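Long-range contact in proteophosphoglycan (Silicibacter pomeroyi DSS-3, PDB 2RE3), which is of unknown function but, as a member of the DUF1285 family, is possibly involved in signal transduction: residues A122-G127 and L176-S181. Numbering follows the deposited sequence.
Sequences AVAGEG and LWSSGS
Two consecutive serines, S178 and S179, grip one backbone carbonyl, A124 O, with their hydroxyls and so tie a loop to a hairpin. S178, the last residue of strand 173-178, carries OG anti to its backbone N (chi1 -174°) and donates to A124 O at 2.5 Å, from well above the carbonyl plane; the same hydroxyl lies beside A124 CB and is also hydrogen-bonded to L112 N of strand 111-116. S179 turns OG anti to its carbonyl carbon instead and reaches A124 O at 2.7 Å within the carbonyl plane, along a more open C=O...OG angle of 151°. V123 CG1 flanks this hydroxyl. Both serines belong to a type I' turn, S178 to S181, which closes the beta hairpin of strands 173-178 and 181-185 and sets it against the loop leaving edge strand 121-123 of the C-terminal six-stranded sheet. S179 CB packs directly on the bare G125 CA at 3.9 Å, where the two backbones come closest. G180, with phi 81°, completes the bend in a conformation that suits glycine. At S181, OG shares a water with S179 O and E126 N; the water accepts from E126 N at 3.1 Å and donates to S179 O.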
ATOM      1  N   ALA A 122       5.615  -6.956   3.599  1.00 29.69           N
ATOM      2  CA  ALA A 122       4.463  -7.206   4.488  1.00 28.95           C
ATOM      3  C   ALA A 122       4.063  -8.647   4.453  1.00 27.38           C
ATOM      4  O   ALA A 122       3.707  -9.132   3.394  1.00 29.63           O
ATOM      5  CB  ALA A 122       3.289  -6.380   4.072  1.00 31.97           C
ATOM      6  N   VAL A 123       4.113  -9.325   5.598  1.00 25.91           N
ATOM      7  CA  VAL A 123       3.706 -10.712   5.692  1.00 24.86           C
ATOM      8  C   VAL A 123       2.193 -10.743   5.815  1.00 28.53           C
ATOM      9  O   VAL A 123       1.637 -10.229   6.810  1.00 32.47           O
ATOM     10  CB  VAL A 123       4.312 -11.355   6.937  1.00 26.00           C
ATOM     11  CG1 VAL A 123       3.659 -12.716   7.221  1.00 20.03           C
ATOM     12  CG2 VAL A 123       5.850 -11.445   6.809  1.00 18.39           C
ATOM     13  N   ALA A 124       1.509 -11.315   4.825  1.00 26.64           N
ATOM     14  CA  ALA A 124       0.037 -11.358   4.881  1.00 26.57           C
ATOM     15  C   ALA A 124      -0.463 -12.259   6.015  1.00 24.66           C
ATOM     16  O   ALA A 124       0.054 -13.344   6.262  1.00 26.54           O
ATOM     17  CB  ALA A 124      -0.581 -11.779   3.531  1.00 21.46           C
ATOM     18  N   GLY A 125      -1.475 -11.792   6.710  1.00 26.48           N
ATOM     19  CA  GLY A 125      -2.016 -12.519   7.856  1.00 27.90           C
ATOM     20  C   GLY A 125      -2.976 -11.610   8.586  1.00 27.79           C
ATOM     21  O   GLY A 125      -3.315 -10.538   8.106  1.00 30.31           O
ATOM     22  N   GLU A 126      -3.397 -12.008   9.766  1.00 28.33           N
ATOM     23  CA  GLU A 126      -4.349 -11.201  10.497  1.00 29.11           C
ATOM     24  C   GLU A 126      -3.864  -9.779  10.750  1.00 27.01           C
ATOM     25  O   GLU A 126      -4.636  -8.851  10.609  1.00 26.18           O
ATOM     26  CB  GLU A 126      -4.722 -11.874  11.794  1.00 30.52           C
ATOM     27  CG  GLU A 126      -5.972 -11.310  12.392  1.00 35.29           C
ATOM     28  CD  GLU A 126      -6.322 -12.050  13.646  1.00 40.84           C
ATOM     29  OE1 GLU A 126      -6.948 -13.122  13.512  1.00 40.84           O
ATOM     30  OE2 GLU A 126      -5.919 -11.578  14.743  1.00 41.46           O
ATOM     31  N   GLY A 127      -2.594  -9.613  11.105  1.00 26.94           N
ATOM     32  CA  GLY A 127      -2.011  -8.271  11.324  1.00 26.03           C
ATOM     33  C   GLY A 127      -1.941  -7.419  10.049  1.00 27.47           C
ATOM     34  O   GLY A 127      -2.060  -6.181  10.090  1.00 25.46           O
ATOM     35  N   LEU A 176      -7.359 -16.600  -0.340  1.00 25.78           N
ATOM     36  CA  LEU A 176      -5.944 -16.891  -0.036  1.00 23.84           C
ATOM     37  C   LEU A 176      -5.739 -17.207   1.437  1.00 23.80           C
ATOM     38  O   LEU A 176      -6.238 -16.496   2.293  1.00 23.11           O
ATOM     39  CB  LEU A 176      -5.052 -15.716  -0.475  1.00 23.15           C
ATOM     40  CG  LEU A 176      -4.988 -15.528  -2.005  1.00 21.38           C
ATOM     41  CD1 LEU A 176      -4.354 -14.230  -2.340  1.00 23.27           C
ATOM     42  CD2 LEU A 176      -4.238 -16.655  -2.640  1.00 14.51           C
ATOM     43  N   TRP A 177      -5.076 -18.332   1.709  1.00 23.97           N
ATOM     44  CA  TRP A 177      -4.590 -18.647   3.033  1.00 23.33           C
ATOM     45  C   TRP A 177      -3.245 -17.994   3.201  1.00 24.06           C
ATOM     46  O   TRP A 177      -2.385 -18.164   2.352  1.00 24.78           O
ATOM     47  CB  TRP A 177      -4.415 -20.146   3.204  1.00 24.32           C
ATOM     48  CG  TRP A 177      -5.695 -20.870   3.466  1.00 24.48           C
ATOM     49  CD1 TRP A 177      -6.470 -21.513   2.550  1.00 23.73           C
ATOM     50  CD2 TRP A 177      -6.352 -21.010   4.720  1.00 23.21           C
ATOM     51  NE1 TRP A 177      -7.571 -22.048   3.154  1.00 22.63           N
ATOM     52  CE2 TRP A 177      -7.532 -21.751   4.491  1.00 22.61           C
ATOM     53  CE3 TRP A 177      -6.058 -20.584   6.021  1.00 24.92           C
ATOM     54  CZ2 TRP A 177      -8.418 -22.104   5.522  1.00 23.06           C
ATOM     55  CZ3 TRP A 177      -6.941 -20.935   7.057  1.00 24.33           C
ATOM     56  CH2 TRP A 177      -8.107 -21.689   6.794  1.00 21.96           C
ATOM     57  N   SER A 178      -3.062 -17.221   4.268  1.00 24.17           N
ATOM     58  CA  SER A 178      -1.719 -16.791   4.671  1.00 22.93           C
ATOM     59  C   SER A 178      -1.609 -16.772   6.174  1.00 21.96           C
ATOM     60  O   SER A 178      -2.523 -16.319   6.843  1.00 23.62           O
ATOM     61  CB  SER A 178      -1.389 -15.413   4.114  1.00 24.01           C
ATOM     62  OG  SER A 178      -0.041 -15.071   4.400  1.00 25.04           O
ATOM     63  N   SER A 179      -0.496 -17.261   6.706  1.00 21.85           N
ATOM     64  CA  SER A 179      -0.221 -17.193   8.163  1.00 23.43           C
ATOM     65  C   SER A 179      -1.341 -17.778   9.003  1.00 23.58           C
ATOM     66  O   SER A 179      -1.621 -17.255  10.069  1.00 23.63           O
ATOM     67  CB  SER A 179       0.016 -15.748   8.654  1.00 21.51           C
ATOM     68  OG  SER A 179       1.075 -15.119   7.971  1.00 26.02           O
ATOM     69  N   GLY A 180      -2.009 -18.822   8.520  1.00 24.11           N
ATOM     70  CA  GLY A 180      -3.113 -19.430   9.273  1.00 22.47           C
ATOM     71  C   GLY A 180      -4.478 -18.771   9.196  1.00 25.48           C
ATOM     72  O   GLY A 180      -5.402 -19.223   9.867  1.00 27.98           O
ATOM     73  N   SER A 181      -4.626 -17.713   8.393  1.00 25.46           N
ATOM     74  CA  SER A 181      -5.899 -17.009   8.246  1.00 25.38           C
ATOM     75  C   SER A 181      -6.348 -17.041   6.787  1.00 25.98           C
ATOM     76  O   SER A 181      -5.531 -17.136   5.875  1.00 28.40           O
ATOM     77  CB  SER A 181      -5.755 -15.555   8.709  1.00 26.91           C
ATOM     78  OG  SER A 181      -5.621 -15.454  10.110  1.00 26.17           O
TER
HETATM   79  O   HOH W   1      -3.033 -15.051  10.402  1.00 27.36           O